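Local coordinates for protein acetyl-CoA acetyltransferase (Elizabethkingia anophelis NUHP1, PDB 6BN2) that probably condenses two molecules of acetyl-CoA into acetoacetyl-CoA, or cleaves the product again, as a calcium-binding member of the thiolase family, at residues M26-G31 with I219-D224; E124-V129 with D148-D153; K195-G200 with E225-V230; K203-P208 with I365-I370. All coordinates share one frame; numbering follows the deposited sequence. Where two conformers were deposited one is given.

Contact 1: residues M26-G31 with I219-D224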
loop_
_atom_site.group_PDB
_atom_site.type_symbol
_atom_site.label_atom_id
_atom_site.label_comp_id
_atom_site.label_asym_id
_atom_site.label_seq_id
_atom_site.Cartn_x
_atom_site.Cartn_y
_atom_site.Cartn_z
ATOM N N MET A 26 -12.956 15.489 -13.590
ATOM C CA MET A 26 -13.686 15.239 -14.834
ATOM C C MET A 26 -13.120 16.044 -16.003
ATOM O O MET A 26 -13.835 16.305 -16.989
ATOM C CB MET A 26 -15.185 15.520 -14.670
ATOM C CG MET A 26 -15.779 14.936 -13.403
ATOM S SD MET A 26 -15.638 13.160 -13.275
ATOM C CE MET A 26 -16.605 12.631 -14.680
ATOM N N GLY A 27 -11.846 16.412 -15.920
ATOM C CA GLY A 27 -11.187 17.277 -16.892
ATOM C C GLY A 27 -10.334 16.512 -17.880
ATOM O O GLY A 27 -10.694 15.414 -18.323
ATOM N N SER A 28 -9.178 17.098 -18.212
ATOM C CA SER A 28 -8.419 16.671 -19.386
ATOM C C SER A 28 -7.863 15.262 -19.247
ATOM O O SER A 28 -7.627 14.600 -20.262
ATOM C CB SER A 28 -7.275 17.646 -19.665
ATOM O OG SER A 28 -7.777 18.873 -20.151
ATOM N N LEU A 29 -7.610 14.801 -18.021
ATOM C CA LEU A 29 -7.076 13.462 -17.793
ATOM C C LEU A 29 -8.125 12.490 -17.297
ATOM O O LEU A 29 -7.778 11.368 -16.907
ATOM C CB LEU A 29 -5.919 13.511 -16.790
ATOM C CG LEU A 29 -4.714 14.305 -17.306
ATOM C CD1 LEU A 29 -3.621 14.363 -16.230
ATOM C CD2 LEU A 29 -4.172 13.731 -18.641
ATOM N N SER A 30 -9.403 12.872 -17.328
ATOM C CA SER A 30 -10.406 12.014 -16.714
ATOM C C SER A 30 -10.561 10.681 -17.439
ATOM O O SER A 30 -11.064 9.721 -16.840
ATOM C CB SER A 30 -11.747 12.743 -16.648
ATOM O OG SER A 30 -12.214 13.071 -17.938
ATOM N N GLY A 31 -10.126 10.594 -18.695
ATOM C CA GLY A 31 -10.151 9.349 -19.442
ATOM C C GLY A 31 -8.855 8.562 -19.445
ATOM O O GLY A 31 -8.761 7.560 -20.167
ATOM N N ILE A 219 -4.328 14.414 -28.229
ATOM C CA ILE A 219 -4.159 15.687 -27.540
ATOM C C ILE A 219 -2.961 15.557 -26.614
ATOM O O ILE A 219 -2.863 14.584 -25.858
ATOM C CB ILE A 219 -5.429 16.057 -26.752
ATOM C CG1 ILE A 219 -6.587 16.349 -27.711
ATOM C CG2 ILE A 219 -5.156 17.226 -25.807
ATOM C CD1 ILE A 219 -7.905 16.602 -27.016
ATOM N N ILE A 220 -2.045 16.523 -26.671
ATOM C CA ILE A 220 -0.896 16.551 -25.768
ATOM C C ILE A 220 -1.244 17.463 -24.597
ATOM O O ILE A 220 -1.337 18.687 -24.752
ATOM C CB ILE A 220 0.387 17.014 -26.470
ATOM C CG1 ILE A 220 0.604 16.235 -27.768
ATOM C CG2 ILE A 220 1.593 16.839 -25.537
ATOM C CD1 ILE A 220 0.759 14.756 -27.555
ATOM N N PHE A 221 -1.439 16.870 -23.420
ATOM C CA PHE A 221 -1.725 17.616 -22.198
ATOM C C PHE A 221 -0.401 17.887 -21.488
ATOM O O PHE A 221 0.244 16.958 -21.001
ATOM C CB PHE A 221 -2.688 16.826 -21.312
ATOM C CG PHE A 221 -3.103 17.552 -20.064
ATOM C CD1 PHE A 221 -2.756 17.070 -18.811
ATOM C CD2 PHE A 221 -3.849 18.728 -20.153
ATOM C CE1 PHE A 221 -3.138 17.749 -17.644
ATOM C CE2 PHE A 221 -4.230 19.405 -18.998
ATOM C CZ PHE A 221 -3.873 18.917 -17.747
ATOM N N ALA A 222 0.035 19.155 -21.468
ATOM C CA ALA A 222 1.386 19.474 -21.022
ATOM C C ALA A 222 1.469 20.481 -19.884
ATOM O O ALA A 222 2.576 20.752 -19.399
ATOM C CB ALA A 222 2.221 19.994 -22.199
ATOM N N GLU A 223 0.350 21.025 -19.425
ATOM C CA GLU A 223 0.379 22.084 -18.432
ATOM C C GLU A 223 -0.765 21.898 -17.443
ATOM O O GLU A 223 -1.875 21.520 -17.834
ATOM C CB GLU A 223 0.287 23.455 -19.117
ATOM C CG GLU A 223 0.469 24.636 -18.175
ATOM C CD GLU A 223 0.618 25.959 -18.920
ATOM O OE1 GLU A 223 0.828 25.939 -20.154
ATOM O OE2 GLU A 223 0.528 27.016 -18.264
ATOM N N ASP A 224 -0.480 22.160 -16.164
ATOM C CA ASP A 224 -1.509 22.129 -15.127
ATOM C C ASP A 224 -2.685 22.990 -15.550
ATOM O O ASP A 224 -2.495 24.106 -16.032
ATOM C CB ASP A 224 -0.959 22.666 -13.802
ATOM C CG ASP A 224 0.170 21.835 -13.252
ATOM O OD1 ASP A 224 0.154 20.597 -13.383
ATOM O OD2 ASP A 224 1.082 22.426 -12.657
#
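Ser28 and Phe221 are the residues whose CA atoms come nearest, 7.3 Å apart, where a type I beta turn from Gly27 to Ser30 meets the end of strand 219-221. That strand is half of a small two-stranded antiparallel sheet with strand 209-211, and the turn belongs to the loop between strand 12-24 and helix 34-48. No hydrogen bond crosses between the segments; the contact is apolar and centres on the Phe221 ring. With CG anti to the backbone N (chi1 -177°), Phe221 carries its ring out to the turn. Ser28 lies over one ring face in a CH-pi contact, its CB 3.9 Å from the ring centroid and displaced toward the rim above CD2 and CE2. Leu29 meets the CD1-CE1 half of the ring obliquely, its CD1 3.7 Å from Phe221 CE1 and its CD2 3.6 Å from Phe221 CD1, the two side chains crossing at about a right angle. A branched leucine suits this place because its side chain also packs on Val209 and Ile211 of the partner strand. Serine suits its more open position, since its small CB fits over the ring while OG turns to a hydrogen bond with Glu225. Across the turn, Gly27 O accepts from both Ser30 N and Ser30 OG, the hydroxyl lying in the carbonyl plane at 2.8 Å from Gly27 O.

Contact 2: residues E124-V129 with D148-D153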
loop_
_atom_site.group_PDB
_atom_site.type_symbol
_atom_site.label_atom_id
_atom_site.label_comp_id
_atom_site.label_asym_id
_atom_site.label_seq_id
_atom_site.Cartn_x
_atom_site.Cartn_y
_atom_site.Cartn_z
ATOM N N GLU A 124 -2.966 8.992 -9.078
ATOM C CA GLU A 124 -4.367 9.024 -8.689
ATOM C C GLU A 124 -5.178 9.525 -9.869
ATOM O O GLU A 124 -4.795 10.493 -10.529
ATOM C CB GLU A 124 -4.607 9.936 -7.475
ATOM C CG GLU A 124 -5.814 9.490 -6.636
ATOM C CD GLU A 124 -5.469 8.297 -5.740
ATOM O OE1 GLU A 124 -4.601 8.453 -4.844
ATOM O OE2 GLU A 124 -6.037 7.209 -5.954
ATOM N N ASN A 125 -6.308 8.878 -10.120
ATOM C CA ASN A 125 -7.302 9.462 -11.014
ATOM C C ASN A 125 -8.592 9.546 -10.209
ATOM O O ASN A 125 -9.323 8.560 -10.074
ATOM C CB ASN A 125 -7.469 8.662 -12.298
ATOM C CG ASN A 125 -8.362 9.383 -13.273
ATOM O OD1 ASN A 125 -9.453 9.789 -12.901
ATOM N ND2 ASN A 125 -7.879 9.616 -14.499
ATOM N N MET A 126 -8.841 10.723 -9.643
ATOM C CA MET A 126 -10.016 10.882 -8.804
ATOM C C MET A 126 -11.285 10.887 -9.643
ATOM O O MET A 126 -12.332 10.442 -9.161
ATOM C CB MET A 126 -9.845 12.145 -7.966
ATOM C CG MET A 126 -8.599 11.995 -7.082
ATOM S SD MET A 126 -8.260 13.356 -5.940
ATOM C CE MET A 126 -9.540 13.125 -4.692
ATOM N N SER A 127 -11.185 11.311 -10.914
ATOM C CA SER A 127 -12.335 11.290 -11.821
ATOM C C SER A 127 -12.888 9.881 -12.016
ATOM O O SER A 127 -14.087 9.715 -12.280
ATOM C CB SER A 127 -11.939 11.859 -13.184
ATOM O OG SER A 127 -11.455 13.185 -13.089
ATOM N N GLN A 128 -12.034 8.867 -11.941
ATOM C CA GLN A 128 -12.428 7.492 -12.252
ATOM C C GLN A 128 -12.766 6.662 -11.019
ATOM O O GLN A 128 -13.029 5.457 -11.151
ATOM C CB GLN A 128 -11.338 6.801 -13.076
ATOM C CG GLN A 128 -11.229 7.354 -14.521
ATOM C CD GLN A 128 -10.339 6.492 -15.419
ATOM O OE1 GLN A 128 -9.804 5.466 -14.990
ATOM N NE2 GLN A 128 -10.165 6.927 -16.669
ATOM N N VAL A 129 -12.817 7.266 -9.838
ATOM C CA VAL A 129 -13.116 6.461 -8.642
ATOM C C VAL A 129 -14.575 6.032 -8.694
ATOM O O VAL A 129 -15.444 6.873 -8.960
ATOM C CB VAL A 129 -12.823 7.261 -7.370
ATOM C CG1 VAL A 129 -13.226 6.464 -6.118
ATOM C CG2 VAL A 129 -11.331 7.600 -7.313
ATOM N N ASP A 148 -20.369 7.016 -2.771
ATOM C CA ASP A 148 -19.303 7.578 -3.586
ATOM C C ASP A 148 -17.946 7.173 -3.008
ATOM O O ASP A 148 -17.631 7.525 -1.869
ATOM C CB ASP A 148 -19.462 9.099 -3.596
ATOM C CG ASP A 148 -18.538 9.780 -4.584
ATOM O OD1 ASP A 148 -17.358 9.378 -4.680
ATOM O OD2 ASP A 148 -18.996 10.721 -5.276
ATOM N N GLY A 149 -17.132 6.446 -3.786
ATOM C CA GLY A 149 -15.859 5.966 -3.255
ATOM C C GLY A 149 -14.904 7.081 -2.873
ATOM O O GLY A 149 -14.098 6.926 -1.944
ATOM N N LEU A 150 -14.967 8.206 -3.586
ATOM C CA LEU A 150 -14.143 9.363 -3.239
ATOM C C LEU A 150 -14.472 9.857 -1.846
ATOM O O LEU A 150 -13.578 10.105 -1.025
ATOM C CB LEU A 150 -14.379 10.499 -4.240
ATOM C CG LEU A 150 -13.623 10.581 -5.549
ATOM C CD1 LEU A 150 -14.141 11.767 -6.346
ATOM C CD2 LEU A 150 -12.172 10.745 -5.258
ATOM N N LEU A 151 -15.764 10.036 -1.570
ATOM C CA LEU A 151 -16.165 10.523 -0.259
ATOM C C LEU A 151 -15.919 9.478 0.816
ATOM O O LEU A 151 -15.475 9.819 1.916
ATOM C CB LEU A 151 -17.640 10.918 -0.263
ATOM C CG LEU A 151 -18.019 12.076 -1.168
ATOM C CD1 LEU A 151 -19.522 12.276 -1.133
ATOM C CD2 LEU A 151 -17.280 13.325 -0.700
ATOM N N LYS A 152 -16.201 8.201 0.515
ATOM C CA LYS A 152 -16.153 7.167 1.546
ATOM C C LYS A 152 -14.719 6.826 1.935
ATOM O O LYS A 152 -14.398 6.718 3.125
ATOM C CB LYS A 152 -16.886 5.911 1.069
ATOM C CG LYS A 152 -16.709 4.692 1.986
ATOM C CD LYS A 152 -17.435 4.852 3.313
ATOM C CE LYS A 152 -17.252 3.612 4.193
ATOM N NZ LYS A 152 -17.771 3.813 5.587
ATOM N N ASP A 153 -13.845 6.625 0.953
ATOM C CA ASP A 153 -12.489 6.186 1.252
ATOM C C ASP A 153 -11.485 7.330 1.243
ATOM O O ASP A 153 -10.422 7.221 1.867
ATOM C CB ASP A 153 -12.044 5.109 0.248
ATOM C CG ASP A 153 -12.844 3.805 0.367
ATOM O OD1 ASP A 153 -13.475 3.558 1.425
ATOM O OD2 ASP A 153 -12.821 3.011 -0.605
#
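Leu150 fills the angle between Met126 and Val129, and three methyl groups make the heart of this buried contact. Its CD2 lies 3.6 Å from Met126 CE and 3.8 Å from Val129 CG2, so one branch serves both partners, while its CD1 rests 3.6 Å from the backbone oxygen Met126 O. Met126 approaches Leu150 at about a right angle; its chain bends at the last torsion (chi3 73°), which brings CE round to the leucine. The other branch of Val129, CG1, stands 3.5 Å from Leu150 N on the first turn of helix 149-155. Gly149, with no side chain, lets Val129 CG1 lie against the helix backbone, 3.7 Å from Gly149 C. In the next shell, Asp148 is the N-cap of the helix: its OD1 accepts from Leu150 N at 2.9 Å, and also pairs with Arg136 of the second subunit. On the other side, Val129 N bonds to Met126 O at 3.3 Å, drawing the chain that follows from strand 117-125 into a turn. Ser127 OG bonds to Asp259. Met126 also touches Leu358, and its side chain is about 6 Å from that of His356, predicted to be an active-site proton acceptor. The contact itself is thus apolar, methyls closing the gap between this turn and the helix; polar groups round it are taken up by the helix cap, neighbouring loops and the second subunit.

Contact 3: residues K195-G200 with E225-V230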
loop_
_atom_site.group_PDB
_atom_site.type_symbol
_atom_site.label_atom_id
_atom_site.label_comp_id
_atom_site.label_asym_id
_atom_site.label_seq_id
_atom_site.Cartn_x
_atom_site.Cartn_y
_atom_site.Cartn_z
ATOM N N LYS A 195 2.710 32.584 -12.204
ATOM C CA LYS A 195 4.014 33.199 -12.422
ATOM C C LYS A 195 5.081 32.141 -12.692
ATOM O O LYS A 195 5.885 32.280 -13.623
ATOM C CB LYS A 195 4.388 34.061 -11.210
ATOM C CG LYS A 195 5.765 34.714 -11.285
ATOM C CD LYS A 195 6.005 35.527 -10.007
ATOM C CE LYS A 195 7.274 36.360 -10.073
ATOM N NZ LYS A 195 8.482 35.549 -9.768
ATOM N N ALA A 196 5.106 31.070 -11.890
ATOM C CA ALA A 196 6.124 30.041 -12.091
ATOM C C ALA A 196 5.952 29.361 -13.445
ATOM O O ALA A 196 6.938 29.120 -14.160
ATOM C CB ALA A 196 6.070 29.011 -10.949
ATOM N N TRP A 197 4.705 29.088 -13.843
ATOM C CA TRP A 197 4.479 28.523 -15.171
ATOM C C TRP A 197 4.987 29.471 -16.252
ATOM O O TRP A 197 5.653 29.040 -17.203
ATOM C CB TRP A 197 2.992 28.194 -15.385
ATOM C CG TRP A 197 2.681 26.764 -14.986
ATOM C CD1 TRP A 197 2.032 26.335 -13.860
ATOM C CD2 TRP A 197 3.064 25.582 -15.705
ATOM N NE1 TRP A 197 1.970 24.953 -13.852
ATOM C CE2 TRP A 197 2.593 24.473 -14.974
ATOM C CE3 TRP A 197 3.734 25.362 -16.917
ATOM C CZ2 TRP A 197 2.798 23.159 -15.397
ATOM C CZ3 TRP A 197 3.935 24.069 -17.339
ATOM C CH2 TRP A 197 3.460 22.979 -16.592
ATOM N N SER A 198 4.727 30.774 -16.095
ATOM C CA SER A 198 5.124 31.728 -17.129
ATOM C C SER A 198 6.637 31.896 -17.202
ATOM O O SER A 198 7.168 32.289 -18.252
ATOM C CB SER A 198 4.468 33.085 -16.868
ATOM O OG SER A 198 5.182 33.809 -15.871
ATOM N N GLU A 199 7.339 31.647 -16.104
ATOM C CA GLU A 199 8.786 31.763 -16.030
ATOM C C GLU A 199 9.508 30.493 -16.462
ATOM O O GLU A 199 10.741 30.465 -16.428
ATOM C CB GLU A 199 9.218 32.131 -14.599
ATOM C CG GLU A 199 8.864 33.546 -14.222
ATOM C CD GLU A 199 9.044 33.821 -12.740
ATOM O OE1 GLU A 199 9.122 35.002 -12.380
ATOM O OE2 GLU A 199 9.082 32.855 -11.945
ATOM N N GLY A 200 8.783 29.461 -16.883
ATOM C CA GLY A 200 9.418 28.221 -17.266
ATOM C C GLY A 200 9.834 27.353 -16.105
ATOM O O GLY A 200 10.561 26.375 -16.307
ATOM N N GLU A 225 -3.907 22.476 -15.385
ATOM C CA GLU A 225 -5.062 23.251 -15.829
ATOM C C GLU A 225 -5.878 23.825 -14.679
ATOM O O GLU A 225 -6.718 24.703 -14.920
ATOM C CB GLU A 225 -5.980 22.421 -16.751
ATOM C CG GLU A 225 -6.702 21.235 -16.076
ATOM C CD GLU A 225 -7.445 20.349 -17.087
ATOM O OE1 GLU A 225 -7.534 20.705 -18.283
ATOM O OE2 GLU A 225 -7.942 19.273 -16.684
ATOM N N GLU A 226 -5.628 23.393 -13.440
ATOM C CA GLU A 226 -6.446 23.861 -12.326
ATOM C C GLU A 226 -6.250 25.351 -12.055
ATOM O O GLU A 226 -7.205 26.041 -11.695
ATOM C CB GLU A 226 -6.133 23.057 -11.062
ATOM C CG GLU A 226 -7.144 23.279 -9.954
ATOM C CD GLU A 226 -8.521 22.766 -10.333
ATOM O OE1 GLU A 226 -8.637 21.587 -10.749
ATOM O OE2 GLU A 226 -9.493 23.546 -10.238
ATOM N N TYR A 227 -5.025 25.863 -12.210
ATOM C CA TYR A 227 -4.735 27.215 -11.733
ATOM C C TYR A 227 -5.363 28.278 -12.614
ATOM O O TYR A 227 -5.440 29.449 -12.208
ATOM C CB TYR A 227 -3.216 27.434 -11.613
ATOM C CG TYR A 227 -2.487 27.691 -12.908
ATOM C CD1 TYR A 227 -2.335 28.993 -13.390
ATOM C CD2 TYR A 227 -1.930 26.654 -13.654
ATOM C CE1 TYR A 227 -1.669 29.255 -14.567
ATOM C CE2 TYR A 227 -1.252 26.913 -14.850
ATOM C CZ TYR A 227 -1.125 28.219 -15.296
ATOM O OH TYR A 227 -0.463 28.511 -16.467
ATOM N N LYS A 228 -5.814 27.902 -13.806
ATOM C CA LYS A 228 -6.588 28.801 -14.642
ATOM C C LYS A 228 -8.072 28.810 -14.278
ATOM O O LYS A 228 -8.801 29.683 -14.756
ATOM C CB LYS A 228 -6.371 28.415 -16.104
ATOM C CG LYS A 228 -4.961 28.744 -16.576
ATOM C CD LYS A 228 -4.587 28.031 -17.867
ATOM C CE LYS A 228 -4.096 26.618 -17.586
ATOM N NZ LYS A 228 -3.426 26.003 -18.767
ATOM N N ASN A 229 -8.528 27.887 -13.426
ATOM C CA ASN A 229 -9.928 27.828 -12.995
ATOM C C ASN A 229 -10.112 28.670 -11.733
ATOM O O ASN A 229 -10.283 28.158 -10.621
ATOM C CB ASN A 229 -10.356 26.388 -12.738
ATOM C CG ASN A 229 -10.259 25.518 -13.962
ATOM O OD1 ASN A 229 -10.325 26.001 -15.090
ATOM N ND2 ASN A 229 -10.115 24.213 -13.745
ATOM N N VAL A 230 -10.075 29.984 -11.919
ATOM C CA VAL A 230 -10.218 30.907 -10.801
ATOM C C VAL A 230 -10.781 32.216 -11.331
ATOM O O VAL A 230 -10.440 32.654 -12.432
ATOM C CB VAL A 230 -8.871 31.127 -10.072
ATOM C CG1 VAL A 230 -7.865 31.841 -10.985
ATOM C CG2 VAL A 230 -9.083 31.896 -8.771
#
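Trp197 and Tyr227 set their rings almost parallel, the five-membered ring of the indole and the phenol plane differing by 7°, but laterally displaced with little overlap, their centroids 4.9 Å from each other. The closest atoms are Trp197 CD1 and Tyr227 CE2, 3.5 Å apart, while Tyr227 OH passes 3.6 Å from Trp197 CB. One face of the phenol ring carries Lys228 CG, 3.9 Å above the plane and near the ring's margin. Phe202 also meets the Trp197 ring, their planes at about 40°. Tyr227 CG sits between its backbone N and carbonyl carbon (chi1 78°), and this swings the ring from the loop toward the helix. Large aromatics suit the place because they span a gap of 9.9 Å between the CA atoms of Trp197 and Tyr227, and because each has a polar group to send elsewhere: Trp197 NE1 bonds to Asp224, and Tyr227 OH to Glu223, consecutive residues just before 225-230 in the same loop. The Asp224 bond helps to set how the indole is turned, while the Glu223 bond holds the end of the phenol. Trp197 stands in the last turn of helix 179-198, where Gly200 ends the helix in a Schellman motif with a positive phi that glycine readily adopts; nearby, Lys195 NZ meets Glu199 OE1 in a 2.7 Å salt bridge. Within the fold, the pair lies at the surface, between the end of helix 179-198 and the loop after strand 219-221; Tyr227 also touches that helix and Ala353 of helix 351-354, while Trp197 packs on Arg19 of strand 12-24 and on Leu354.

Contact 4: residues K203-P208 with I365-I370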
loop_
_atom_site.group_PDB
_atom_site.type_symbol
_atom_site.label_atom_id
_atom_site.label_comp_id
_atom_site.label_asym_id
_atom_site.label_seq_id
_atom_site.Cartn_x
_atom_site.Cartn_y
_atom_site.Cartn_z
ATOM N N LYS A 203 8.860 23.619 -16.488
ATOM C CA LYS A 203 9.211 22.949 -17.734
ATOM C C LYS A 203 10.099 21.736 -17.487
ATOM O O LYS A 203 9.960 20.707 -18.160
ATOM C CB LYS A 203 9.892 23.950 -18.671
ATOM C CG LYS A 203 10.116 23.422 -20.074
ATOM C CD LYS A 203 8.812 23.290 -20.853
ATOM C CE LYS A 203 9.117 22.928 -22.308
ATOM N NZ LYS A 203 7.891 22.794 -23.128
ATOM N N GLU A 204 11.018 21.833 -16.528
ATOM C CA GLU A 204 11.954 20.737 -16.291
ATOM C C GLU A 204 11.247 19.511 -15.733
ATOM O O GLU A 204 11.516 18.385 -16.165
ATOM C CB GLU A 204 13.049 21.184 -15.324
ATOM C CG GLU A 204 14.096 20.126 -15.043
ATOM C CD GLU A 204 14.724 19.567 -16.316
ATOM O OE1 GLU A 204 15.078 20.372 -17.222
ATOM O OE2 GLU A 204 14.860 18.320 -16.407
ATOM N N GLU A 205 10.339 19.710 -14.790
ATOM C CA GLU A 205 9.807 18.570 -14.046
ATOM C C GLU A 205 8.582 17.931 -14.691
ATOM O O GLU A 205 8.264 16.782 -14.355
ATOM C CB GLU A 205 9.461 18.987 -12.613
ATOM C CG GLU A 205 8.202 19.848 -12.464
ATOM C CD GLU A 205 8.113 20.534 -11.088
ATOM O OE1 GLU A 205 7.075 20.386 -10.408
ATOM O OE2 GLU A 205 9.081 21.245 -10.688
ATOM N N VAL A 206 7.872 18.633 -15.572
ATOM C CA VAL A 206 6.595 18.138 -16.089
ATOM C C VAL A 206 6.825 17.335 -17.359
ATOM O O VAL A 206 7.503 17.788 -18.292
ATOM C CB VAL A 206 5.611 19.293 -16.333
ATOM C CG1 VAL A 206 4.370 18.780 -17.073
ATOM C CG2 VAL A 206 5.212 19.931 -15.004
ATOM N N VAL A 207 6.282 16.129 -17.391
ATOM C CA VAL A 207 6.298 15.289 -18.583
ATOM C C VAL A 207 4.876 15.219 -19.123
ATOM O O VAL A 207 3.940 14.966 -18.354
ATOM C CB VAL A 207 6.871 13.886 -18.303
ATOM C CG1 VAL A 207 8.365 14.007 -17.984
ATOM C CG2 VAL A 207 6.139 13.179 -17.159
ATOM N N PRO A 208 4.672 15.447 -20.408
ATOM C CA PRO A 208 3.309 15.550 -20.938
ATOM C C PRO A 208 2.639 14.193 -21.067
ATOM O O PRO A 208 3.286 13.143 -21.133
ATOM C CB PRO A 208 3.520 16.174 -22.316
ATOM C CG PRO A 208 4.915 15.678 -22.712
ATOM C CD PRO A 208 5.704 15.728 -21.424
ATOM N N ILE A 365 5.270 17.012 -4.450
ATOM C CA ILE A 365 5.895 18.172 -3.811
ATOM C C ILE A 365 7.405 17.984 -3.637
ATOM O O ILE A 365 8.135 18.977 -3.581
ATOM C CB ILE A 365 5.218 18.523 -2.468
ATOM C CG1 ILE A 365 5.353 17.407 -1.429
ATOM C CG2 ILE A 365 3.740 18.914 -2.707
ATOM C CD1 ILE A 365 4.783 17.825 -0.039
ATOM N N ILE A 366 7.897 16.740 -3.601
ATOM C CA ILE A 366 9.345 16.516 -3.617
ATOM C C ILE A 366 9.932 16.883 -4.977
ATOM O O ILE A 366 10.994 17.519 -5.062
ATOM C CB ILE A 366 9.666 15.054 -3.262
ATOM C CG1 ILE A 366 9.037 14.678 -1.921
ATOM C CG2 ILE A 366 11.173 14.864 -3.196
ATOM C CD1 ILE A 366 9.218 13.176 -1.594
ATOM N N VAL A 367 9.267 16.461 -6.056
ATOM C CA VAL A 367 9.688 16.831 -7.410
ATOM C C VAL A 367 9.783 18.347 -7.526
ATOM O O VAL A 367 10.795 18.900 -7.987
ATOM C CB VAL A 367 8.707 16.253 -8.449
ATOM C CG1 VAL A 367 9.099 16.694 -9.876
ATOM C CG2 VAL A 367 8.657 14.716 -8.362
ATOM N N THR A 368 8.739 19.043 -7.071
ATOM C CA THR A 368 8.737 20.498 -7.157
ATOM C C THR A 368 9.825 21.109 -6.279
ATOM O O THR A 368 10.521 22.032 -6.713
ATOM C CB THR A 368 7.356 21.029 -6.775
ATOM O OG1 THR A 368 6.404 20.530 -7.720
ATOM C CG2 THR A 368 7.325 22.560 -6.782
ATOM N N LEU A 369 9.985 20.599 -5.053
ATOM C CA LEU A 369 11.013 21.114 -4.141
ATOM C C LEU A 369 12.408 21.011 -4.751
ATOM O O LEU A 369 13.209 21.945 -4.637
ATOM C CB LEU A 369 10.953 20.352 -2.816
ATOM C CG LEU A 369 12.015 20.768 -1.795
ATOM C CD1 LEU A 369 11.787 22.214 -1.349
ATOM C CD2 LEU A 369 11.953 19.841 -0.585
ATOM N N ILE A 370 12.729 19.877 -5.387
ATOM C CA ILE A 370 14.042 19.733 -6.030
ATOM C C ILE A 370 14.300 20.899 -6.969
ATOM O O ILE A 370 15.392 21.488 -6.994
ATOM C CB ILE A 370 14.127 18.388 -6.776
ATOM C CG1 ILE A 370 14.214 17.256 -5.758
ATOM C CG2 ILE A 370 15.322 18.381 -7.760
ATOM C CD1 ILE A 370 13.900 15.874 -6.347
#
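Glu205 reaches across to helix 358-375 by two parts of one side chain: CB lies 3.6 Å from Val367 CG1, and the carboxylate reaches Thr368. In Glu205 a chi1 of 74° tucks CG over the backbone, flanked by N and C, and beyond it the chain is extended, which carries the carboxylate past the valine to the hydroxyl. Thr368 OG1 donates to Glu205 OE1 at 2.8 Å, meeting it on the syn side and 17° out of the carboxylate plane. Threonine achieves this with OG1 anti to its own carbonyl carbon (chi1 -62°), while CG2 takes the position anti to the backbone N. The carboxylate also lies close over the helix backbone, with OE2 3.6 Å from Thr368 CA. Valine suits position 367, since its CG1 gives an apolar surface for the aliphatic part of the glutamate. The polar groups have further partners: Glu205 OE1 forms a salt bridge with Arg19 of strand 12-24, and Thr368 OG1 is hydrogen-bonded to Arg364. The backbone of Glu205 is also bonded to Arg19, so this glutamate joins the loop before strand 209-211 both to the strand and to the helix. The implication is that OE1 of this buried carboxylate takes a hydroxyl and a guanidinium group, a setting that would probably favour its ionised form and that links residues of the N-terminal and C-terminal thiolase sequence families.

Overall arrangement
Contacts 1, 2 and 4 are buried, whereas contact 3 lies at the surface. Contacts 1 and 2 share neighbouring loops, joined by Met26 N to Ser127 OG and by Ser30 O to Gln128 NE2; the second segments of contacts 1 and 3, 219-224 and 225-230, follow directly in sequence, and Trp197 packs beside Val206 of contact 4. Contacts 2 and 4 stand on opposite sides of the chain's centre and do not touch. Chemistry varies with place: contacts 1 and 2 are apolar across their segments, contact 3 pairs two aromatic rings, and contact 4 alone has a hydrogen bond between its segments. It is also the one that joins the N-terminal and C-terminal thiolase families.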